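Local structure of putative NADH-flavin reductase (Streptococcus pneumoniae TIGR4, 4R01) at residues H77-G90 and A130-L144. The protein probably acts as an NADH-flavin reductase, an oxidoreductase with an NAD(P)-binding Rossmann fold. Sequence-based numbering, arbitrary orientation.
Sequences HSKSIELFNQLLAG and AQADELDLLRTKNNL
Ile81 lies across Glu134 and Leu138 at about right angles to both. Its CG1 rests 3.5 Å from Glu134 CG, on the aliphatic part of that side chain. Its CG2 branch meets Leu138 CD2 at 3.7 Å. Leu137 CD2 packs nearby, beside Ile81 CG2 and the carbonyl of Ser78. Glu134 is fully extended, with CG anti to the backbone N, and this carries its carboxylate along to His77. There OE1 of Glu134 sits 3.4 Å from His77 CD2, the ring and carboxylate planes 61° apart. His77 ND1 is held by the carbonyl of Leu74.

Further along, the Lys141 chain crosses the amide of Asn85, with CD 3.4 Å from Asn85 CG. The lysine ends in a short salt bridge, Lys141 NZ to Glu82 OE2 at 2.5 Å, on the syn side of the carboxylate but tilted out of its plane. A bend at chi2 of Glu82 (76°) helps bring the acid over Leu137 to the lysine NZ. Leu144 CD1 packs against Leu88 CB, and Gly90 N makes a weak hydrogen bond to Asn143 O.

Two waters span the seam. One links Ser78 OG with Ala130 O; the other donates to both Ser80 OG and Glu134 OE2. Ser80 OG also donates to His77 O at 2.5 Å, which ties it to its own helix.

Segments 77-88 and 130-138 run nearly parallel, 23° between their directions, and their axes come within 8.6 Å. They belong to successive beta-alpha-beta crossovers, 61-64 to 94-98 and 94-98 to 145-150, side by side on one face of the Rossmann sheet. Ile81 and Leu88 reach Phe95 of strand 94-98, Glu134 and Leu138 reach Val97, and Leu138 also touches strand 145-150.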
ATOM      1  N   HIS A  77     -23.955  11.704 -15.804  1.00 34.81           N
ATOM      2  CA  HIS A  77     -23.862  11.951 -14.369  1.00 36.52           C
ATOM      3  C   HIS A  77     -23.930  13.445 -14.086  1.00 39.07           C
ATOM      4  O   HIS A  77     -24.632  13.884 -13.176  1.00 41.97           O
ATOM      5  CB  HIS A  77     -22.571  11.366 -13.790  1.00 37.69           C
ATOM      6  CG  HIS A  77     -22.630   9.890 -13.543  1.00 39.32           C
ATOM      7  ND1 HIS A  77     -22.196   8.963 -14.466  1.00 42.34           N
ATOM      8  CD2 HIS A  77     -23.073   9.182 -12.479  1.00 35.58           C
ATOM      9  CE1 HIS A  77     -22.369   7.747 -13.980  1.00 40.80           C
ATOM     10  NE2 HIS A  77     -22.901   7.852 -12.776  1.00 37.37           N
ATOM     11  N   SER A  78     -23.200  14.224 -14.878  1.00 37.67           N
ATOM     12  CA  SER A  78     -23.193  15.671 -14.724  1.00 39.31           C
ATOM     13  C   SER A  78     -24.523  16.267 -15.160  1.00 41.20           C
ATOM     14  O   SER A  78     -25.070  17.139 -14.486  1.00 41.21           O
ATOM     15  CB  SER A  78     -22.049  16.296 -15.524  1.00 44.32           C
ATOM     16  OG  SER A  78     -20.791  15.928 -14.986  1.00 49.12           O
ATOM     17  N   LYS A  79     -25.043  15.787 -16.286  1.00 43.71           N
ATOM     18  CA  LYS A  79     -26.298  16.305 -16.815  1.00 45.48           C
ATOM     19  C   LYS A  79     -27.444  16.034 -15.847  1.00 42.54           C
ATOM     20  O   LYS A  79     -28.381  16.826 -15.752  1.00 42.46           O
ATOM     21  CB  LYS A  79     -26.605  15.695 -18.184  1.00 50.22           C
ATOM     22  CG  LYS A  79     -27.665  16.453 -18.970  1.00 52.74           C
ATOM     23  CD  LYS A  79     -28.119  15.674 -20.194  1.00 57.46           C
ATOM     24  CE  LYS A  79     -29.180  16.442 -20.974  1.00 61.56           C
ATOM     25  NZ  LYS A  79     -29.962  15.561 -21.888  1.00 61.59           N
ATOM     26  N   SER A  80     -27.357  14.922 -15.121  1.00 37.92           N
ATOM     27  CA  SER A  80     -28.386  14.569 -14.148  1.00 41.59           C
ATOM     28  C   SER A  80     -28.406  15.578 -13.005  1.00 39.72           C
ATOM     29  O   SER A  80     -29.473  15.990 -12.550  1.00 40.24           O
ATOM     30  CB  SER A  80     -28.167  13.153 -13.607  1.00 42.35           C
ATOM     31  OG  SER A  80     -26.979  13.073 -12.838  1.00 45.64           O
ATOM     32  N   ILE A  81     -27.220  15.979 -12.555  1.00 38.59           N
ATOM     33  CA  ILE A  81     -27.093  16.996 -11.516  1.00 39.69           C
ATOM     34  C   ILE A  81     -27.725  18.311 -11.953  1.00 43.37           C
ATOM     35  O   ILE A  81     -28.508  18.909 -11.215  1.00 40.97           O
ATOM     36  CB  ILE A  81     -25.624  17.251 -11.151  1.00 42.26           C
ATOM     37  CG1 ILE A  81     -24.986  15.979 -10.597  1.00 40.10           C
ATOM     38  CG2 ILE A  81     -25.515  18.387 -10.149  1.00 43.35           C
ATOM     39  CD1 ILE A  81     -25.675  15.433  -9.366  1.00 40.54           C
ATOM     40  N   GLU A  82     -27.378  18.750 -13.159  1.00 48.43           N
ATOM     41  CA  GLU A  82     -27.917  19.982 -13.719  1.00 54.88           C
ATOM     42  C   GLU A  82     -29.438  19.914 -13.790  1.00 55.58           C
ATOM     43  O   GLU A  82     -30.127  20.894 -13.509  1.00 58.91           O
ATOM     44  CB  GLU A  82     -27.333  20.240 -15.108  1.00 63.23           C
ATOM     45  CG  GLU A  82     -27.187  21.710 -15.457  1.00 73.60           C
ATOM     46  CD  GLU A  82     -26.011  22.361 -14.752  1.00 77.19           C
ATOM     47  OE1 GLU A  82     -24.864  21.931 -14.993  1.00 75.26           O
ATOM     48  OE2 GLU A  82     -26.234  23.299 -13.958  1.00 81.87           O
ATOM     49  N   LEU A  83     -29.950  18.744 -14.157  1.00 52.78           N
ATOM     50  CA  LEU A  83     -31.389  18.520 -14.240  1.00 54.27           C
ATOM     51  C   LEU A  83     -32.054  18.568 -12.870  1.00 54.76           C
ATOM     52  O   LEU A  83     -33.056  19.262 -12.678  1.00 47.20           O
ATOM     53  CB  LEU A  83     -31.683  17.175 -14.902  1.00 50.88           C
ATOM     54  CG  LEU A  83     -33.124  16.688 -14.734  1.00 51.79           C
ATOM     55  CD1 LEU A  83     -34.084  17.490 -15.605  1.00 53.77           C
ATOM     56  CD2 LEU A  83     -33.226  15.207 -15.034  1.00 52.31           C
ATOM     57  N   PHE A  84     -31.499  17.818 -11.922  1.00 48.70           N
ATOM     58  CA  PHE A  84     -32.073  17.741 -10.585  1.00 46.74           C
ATOM     59  C   PHE A  84     -32.050  19.092  -9.887  1.00 50.11           C
ATOM     60  O   PHE A  84     -32.988  19.439  -9.167  1.00 52.32           O
ATOM     61  CB  PHE A  84     -31.337  16.702  -9.746  1.00 42.51           C
ATOM     62  CG  PHE A  84     -31.829  15.303  -9.958  1.00 45.72           C
ATOM     63  CD1 PHE A  84     -33.127  14.959  -9.618  1.00 48.42           C
ATOM     64  CD2 PHE A  84     -30.998  14.331 -10.490  1.00 45.89           C
ATOM     65  CE1 PHE A  84     -33.590  13.675  -9.811  1.00 48.13           C
ATOM     66  CE2 PHE A  84     -31.454  13.044 -10.684  1.00 46.07           C
ATOM     67  CZ  PHE A  84     -32.751  12.716 -10.341  1.00 48.20           C
ATOM     68  N   ASN A  85     -30.984  19.853 -10.108  1.00 47.65           N
ATOM     69  CA  ASN A  85     -30.895  21.201  -9.568  1.00 50.61           C
ATOM     70  C   ASN A  85     -32.037  22.071 -10.081  1.00 53.78           C
ATOM     71  O   ASN A  85     -32.674  22.789  -9.315  1.00 54.15           O
ATOM     72  CB  ASN A  85     -29.547  21.833  -9.918  1.00 54.33           C
ATOM     73  CG  ASN A  85     -29.399  23.234  -9.360  1.00 59.13           C
ATOM     74  OD1 ASN A  85     -29.281  23.421  -8.150  1.00 61.33           O
ATOM     75  ND2 ASN A  85     -29.388  24.225 -10.244  1.00 51.38           N
ATOM     76  N   GLN A  86     -32.291  21.988 -11.371  1.00 58.52           N
ATOM     77  CA  GLN A  86     -33.374  22.707 -12.004  1.00 67.44           C
ATOM     78  C   GLN A  86     -34.705  22.356 -11.402  1.00 63.11           C
ATOM     79  O   GLN A  86     -35.563  23.179 -11.347  1.00 62.77           O
ATOM     80  CB  GLN A  86     -33.445  22.389 -13.487  1.00 79.75           C
ATOM     81  CG  GLN A  86     -32.540  23.222 -14.361  1.00 90.45           C
ATOM     82  CD  GLN A  86     -32.111  22.501 -15.629  1.00 95.64           C
ATOM     83  OE1 GLN A  86     -32.639  21.451 -15.971  1.00 96.49           O
ATOM     84  NE2 GLN A  86     -31.150  23.070 -16.329  1.00 97.69           N
ATOM     85  N   LEU A  87     -34.852  21.129 -10.934  1.00 59.96           N
ATOM     86  CA  LEU A  87     -36.119  20.619 -10.422  1.00 58.61           C
ATOM     87  C   LEU A  87     -36.296  20.858  -8.927  1.00 58.62           C
ATOM     88  O   LEU A  87     -37.415  21.056  -8.453  1.00 60.50           O
ATOM     89  CB  LEU A  87     -36.243  19.123 -10.714  1.00 53.86           C
ATOM     90  CG  LEU A  87     -36.230  18.701 -12.184  1.00 53.35           C
ATOM     91  CD1 LEU A  87     -36.424  17.200 -12.308  1.00 48.28           C
ATOM     92  CD2 LEU A  87     -37.299  19.448 -12.961  1.00 53.40           C
ATOM     93  N   LEU A  88     -35.193  20.840  -8.183  1.00 56.31           N
ATOM     94  CA  LEU A  88     -35.274  20.829  -6.726  1.00 57.71           C
ATOM     95  C   LEU A  88     -34.795  22.111  -6.041  1.00 64.31           C
ATOM     96  O   LEU A  88     -35.180  22.375  -4.902  1.00 69.90           O
ATOM     97  CB  LEU A  88     -34.484  19.640  -6.174  1.00 52.55           C
ATOM     98  CG  LEU A  88     -34.988  18.256  -6.586  1.00 49.22           C
ATOM     99  CD1 LEU A  88     -34.201  17.167  -5.872  1.00 45.26           C
ATOM    100  CD2 LEU A  88     -36.482  18.115  -6.313  1.00 50.09           C
ATOM    101  N   ALA A  89     -33.957  22.897  -6.713  1.00 63.62           N
ATOM    102  CA  ALA A  89     -33.463  24.140  -6.120  1.00 66.29           C
ATOM    103  C   ALA A  89     -34.615  25.095  -5.826  1.00 70.79           C
ATOM    104  O   ALA A  89     -35.569  25.189  -6.598  1.00 73.98           O
ATOM    105  CB  ALA A  89     -32.443  24.807  -7.028  1.00 67.19           C
ATOM    106  N   GLY A  90     -34.520  25.795  -4.701  1.00 70.29           N
ATOM    107  CA  GLY A  90     -35.592  26.664  -4.256  1.00 73.21           C
ATOM    108  C   GLY A  90     -36.479  25.963  -3.245  1.00 72.38           C
ATOM    109  O   GLY A  90     -36.972  26.582  -2.302  1.00 76.15           O
ATOM    110  N   ALA A 130     -16.216  10.993 -13.979  1.00 38.57           N
ATOM    111  CA  ALA A 130     -17.595  11.429 -14.144  1.00 39.47           C
ATOM    112  C   ALA A 130     -18.233  11.690 -12.786  1.00 36.54           C
ATOM    113  O   ALA A 130     -18.990  12.644 -12.620  1.00 39.77           O
ATOM    114  CB  ALA A 130     -18.398  10.395 -14.922  1.00 42.29           C
ATOM    115  N   GLN A 131     -17.912  10.845 -11.812  1.00 32.83           N
ATOM    116  CA  GLN A 131     -18.454  10.997 -10.466  1.00 33.41           C
ATOM    117  C   GLN A 131     -17.795  12.147  -9.724  1.00 36.69           C
ATOM    118  O   GLN A 131     -18.391  12.733  -8.824  1.00 39.92           O
ATOM    119  CB  GLN A 131     -18.295   9.701  -9.675  1.00 29.60           C
ATOM    120  CG  GLN A 131     -19.218   8.592 -10.141  1.00 29.90           C
ATOM    121  CD  GLN A 131     -18.978   7.294  -9.409  1.00 31.01           C
ATOM    122  OE1 GLN A 131     -17.838   6.843  -9.277  1.00 34.19           O
ATOM    123  NE2 GLN A 131     -20.050   6.690  -8.911  1.00 28.98           N
ATOM    124  N   ALA A 132     -16.561  12.465 -10.106  1.00 35.99           N
ATOM    125  CA  ALA A 132     -15.846  13.598  -9.529  1.00 33.77           C
ATOM    126  C   ALA A 132     -16.357  14.913 -10.112  1.00 39.36           C
ATOM    127  O   ALA A 132     -16.557  15.887  -9.383  1.00 30.08           O
ATOM    128  CB  ALA A 132     -14.346  13.459  -9.759  1.00 30.20           C
ATOM    129  N   ASP A 133     -16.560  14.932 -11.428  1.00 41.37           N
ATOM    130  CA  ASP A 133     -17.168  16.077 -12.105  1.00 44.82           C
ATOM    131  C   ASP A 133     -18.559  16.323 -11.548  1.00 43.24           C
ATOM    132  O   ASP A 133     -18.993  17.463 -11.396  1.00 47.05           O
ATOM    133  CB  ASP A 133     -17.244  15.844 -13.616  1.00 49.82           C
ATOM    134  CG  ASP A 133     -15.878  15.804 -14.274  1.00 58.46           C
ATOM    135  OD1 ASP A 133     -14.860  15.843 -13.551  1.00 60.44           O
ATOM    136  OD2 ASP A 133     -15.824  15.726 -15.520  1.00 62.56           O
ATOM    137  N   GLU A 134     -19.246  15.228 -11.249  1.00 43.32           N
ATOM    138  CA  GLU A 134     -20.580  15.258 -10.667  1.00 45.29           C
ATOM    139  C   GLU A 134     -20.578  16.005  -9.338  1.00 43.63           C
ATOM    140  O   GLU A 134     -21.407  16.886  -9.107  1.00 43.88           O
ATOM    141  CB  GLU A 134     -21.090  13.826 -10.482  1.00 46.73           C
ATOM    142  CG  GLU A 134     -22.467  13.699  -9.876  1.00 49.34           C
ATOM    143  CD  GLU A 134     -22.988  12.274  -9.931  1.00 52.19           C
ATOM    144  OE1 GLU A 134     -22.165  11.345 -10.082  1.00 51.08           O
ATOM    145  OE2 GLU A 134     -24.219  12.082  -9.832  1.00 55.59           O
ATOM    146  N   LEU A 135     -19.630  15.654  -8.473  1.00 38.34           N
ATOM    147  CA  LEU A 135     -19.509  16.286  -7.164  1.00 35.03           C
ATOM    148  C   LEU A 135     -19.079  17.749  -7.280  1.00 38.42           C
ATOM    149  O   LEU A 135     -19.577  18.608  -6.551  1.00 41.09           O
ATOM    150  CB  LEU A 135     -18.520  15.509  -6.292  1.00 33.48           C
ATOM    151  CG  LEU A 135     -18.095  16.150  -4.968  1.00 37.42           C
ATOM    152  CD1 LEU A 135     -19.293  16.366  -4.059  1.00 34.44           C
ATOM    153  CD2 LEU A 135     -17.032  15.302  -4.276  1.00 39.33           C
ATOM    154  N   ASP A 136     -18.160  18.029  -8.202  1.00 36.42           N
ATOM    155  CA  ASP A 136     -17.669  19.392  -8.396  1.00 40.37           C
ATOM    156  C   ASP A 136     -18.790  20.330  -8.836  1.00 43.11           C
ATOM    157  O   ASP A 136     -18.818  21.501  -8.457  1.00 46.88           O
ATOM    158  CB  ASP A 136     -16.529  19.422  -9.421  1.00 40.25           C
ATOM    159  CG  ASP A 136     -15.264  18.749  -8.911  1.00 40.58           C
ATOM    160  OD1 ASP A 136     -15.131  18.581  -7.679  1.00 35.78           O
ATOM    161  OD2 ASP A 136     -14.397  18.399  -9.742  1.00 41.49           O
ATOM    162  N   LEU A 137     -19.717  19.809  -9.630  1.00 43.70           N
ATOM    163  CA  LEU A 137     -20.835  20.606 -10.121  1.00 45.46           C
ATOM    164  C   LEU A 137     -21.826  20.912  -8.999  1.00 44.98           C
ATOM    165  O   LEU A 137     -22.429  21.984  -8.968  1.00 47.53           O
ATOM    166  CB  LEU A 137     -21.536  19.887 -11.276  1.00 45.70           C
ATOM    167  CG  LEU A 137     -22.581  20.682 -12.059  1.00 51.93           C
ATOM    168  CD1 LEU A 137     -21.989  21.982 -12.583  1.00 56.73           C
ATOM    169  CD2 LEU A 137     -23.125  19.846 -13.201  1.00 50.80           C
ATOM    170  N   LEU A 138     -21.980  19.971  -8.072  1.00 41.81           N
ATOM    171  CA  LEU A 138     -22.896  20.143  -6.951  1.00 42.71           C
ATOM    172  C   LEU A 138     -22.478  21.280  -6.020  1.00 46.08           C
ATOM    173  O   LEU A 138     -23.326  21.994  -5.488  1.00 51.44           O
ATOM    174  CB  LEU A 138     -23.015  18.842  -6.152  1.00 40.59           C
ATOM    175  CG  LEU A 138     -24.039  17.816  -6.645  1.00 37.71           C
ATOM    176  CD1 LEU A 138     -23.889  16.501  -5.894  1.00 34.96           C
ATOM    177  CD2 LEU A 138     -25.454  18.362  -6.492  1.00 37.79           C
ATOM    178  N   ARG A 139     -21.175  21.451  -5.822  1.00 47.42           N
ATOM    179  CA  ARG A 139     -20.689  22.478  -4.903  1.00 51.21           C
ATOM    180  C   ARG A 139     -21.053  23.888  -5.362  1.00 51.65           C
ATOM    181  O   ARG A 139     -21.094  24.816  -4.557  1.00 53.65           O
ATOM    182  CB  ARG A 139     -19.175  22.366  -4.727  1.00 54.37           C
ATOM    183  CG  ARG A 139     -18.720  21.027  -4.180  1.00 54.94           C
ATOM    184  CD  ARG A 139     -17.322  21.127  -3.614  1.00 53.85           C
ATOM    185  NE  ARG A 139     -16.746  19.816  -3.334  1.00 50.96           N
ATOM    186  CZ  ARG A 139     -16.935  19.137  -2.207  1.00 46.43           C
ATOM    187  NH1 ARG A 139     -17.696  19.638  -1.245  1.00 48.73           N
ATOM    188  NH2 ARG A 139     -16.364  17.953  -2.046  1.00 41.42           N
ATOM    189  N   THR A 140     -21.322  24.042  -6.654  1.00 52.27           N
ATOM    190  CA  THR A 140     -21.690  25.341  -7.205  1.00 56.84           C
ATOM    191  C   THR A 140     -23.191  25.594  -7.071  1.00 60.01           C
ATOM    192  O   THR A 140     -23.669  26.700  -7.325  1.00 64.02           O
ATOM    193  CB  THR A 140     -21.286  25.457  -8.686  1.00 56.84           C
ATOM    194  OG1 THR A 140     -22.031  24.510  -9.461  1.00 57.76           O
ATOM    195  CG2 THR A 140     -19.799  25.182  -8.854  1.00 53.92           C
ATOM    196  N   LYS A 141     -23.931  24.564  -6.673  1.00 59.03           N
ATOM    197  CA  LYS A 141     -25.372  24.689  -6.483  1.00 60.68           C
ATOM    198  C   LYS A 141     -25.686  25.221  -5.090  1.00 67.33           C
ATOM    199  O   LYS A 141     -25.872  24.454  -4.145  1.00 68.57           O
ATOM    200  CB  LYS A 141     -26.067  23.346  -6.712  1.00 51.57           C
ATOM    201  CG  LYS A 141     -25.840  22.762  -8.098  1.00 46.42           C
ATOM    202  CD  LYS A 141     -26.057  23.809  -9.182  1.00 48.47           C
ATOM    203  CE  LYS A 141     -25.903  23.210 -10.573  1.00 47.84           C
ATOM    204  NZ  LYS A 141     -25.983  24.249 -11.636  1.00 49.54           N
ATOM    205  N   ASN A 142     -25.749  26.544  -4.976  1.00 74.54           N
ATOM    206  CA  ASN A 142     -25.938  27.208  -3.692  1.00 83.07           C
ATOM    207  C   ASN A 142     -27.303  26.942  -3.062  1.00 82.85           C
ATOM    208  O   ASN A 142     -27.402  26.692  -1.863  1.00 84.94           O
ATOM    209  CB  ASN A 142     -25.737  28.718  -3.850  1.00 91.48           C
ATOM    210  CG  ASN A 142     -24.588  29.060  -4.781  1.00 95.31           C
ATOM    211  OD1 ASN A 142     -24.771  29.180  -5.992  1.00 97.04           O
ATOM    212  ND2 ASN A 142     -23.395  29.217  -4.217  1.00 96.37           N
ATOM    213  N   ASN A 143     -28.353  26.998  -3.875  1.00 80.18           N
ATOM    214  CA  ASN A 143     -29.716  26.875  -3.368  1.00 78.91           C
ATOM    215  C   ASN A 143     -30.252  25.450  -3.437  1.00 72.38           C
ATOM    216  O   ASN A 143     -31.460  25.237  -3.544  1.00 72.26           O
ATOM    217  CB  ASN A 143     -30.645  27.814  -4.135  1.00 80.57           C
ATOM    218  CG  ASN A 143     -30.150  29.245  -4.133  1.00 84.55           C
ATOM    219  OD1 ASN A 143     -29.551  29.707  -5.104  1.00 84.92           O
ATOM    220  ND2 ASN A 143     -30.392  29.953  -3.036  1.00 88.12           N
ATOM    221  N   LEU A 144     -29.349  24.478  -3.370  1.00 66.19           N
ATOM    222  CA  LEU A 144     -29.732  23.073  -3.404  1.00 60.69           C
ATOM    223  C   LEU A 144     -29.267  22.354  -2.144  1.00 59.84           C
ATOM    224  O   LEU A 144     -28.087  22.403  -1.792  1.00 62.25           O
ATOM    225  CB  LEU A 144     -29.152  22.386  -4.642  1.00 56.03           C
ATOM    226  CG  LEU A 144     -29.509  20.911  -4.827  1.00 51.93           C
ATOM    227  CD1 LEU A 144     -31.011  20.738  -5.013  1.00 51.00           C
ATOM    228  CD2 LEU A 144     -28.749  20.317  -6.002  1.00 49.90           C
TER
HETATM  229  O   HOH W   1     -19.850  13.647 -15.506  1.00 34.95           O
HETATM  230  O   HOH W   2     -27.185  11.446 -10.798  1.00 43.67           O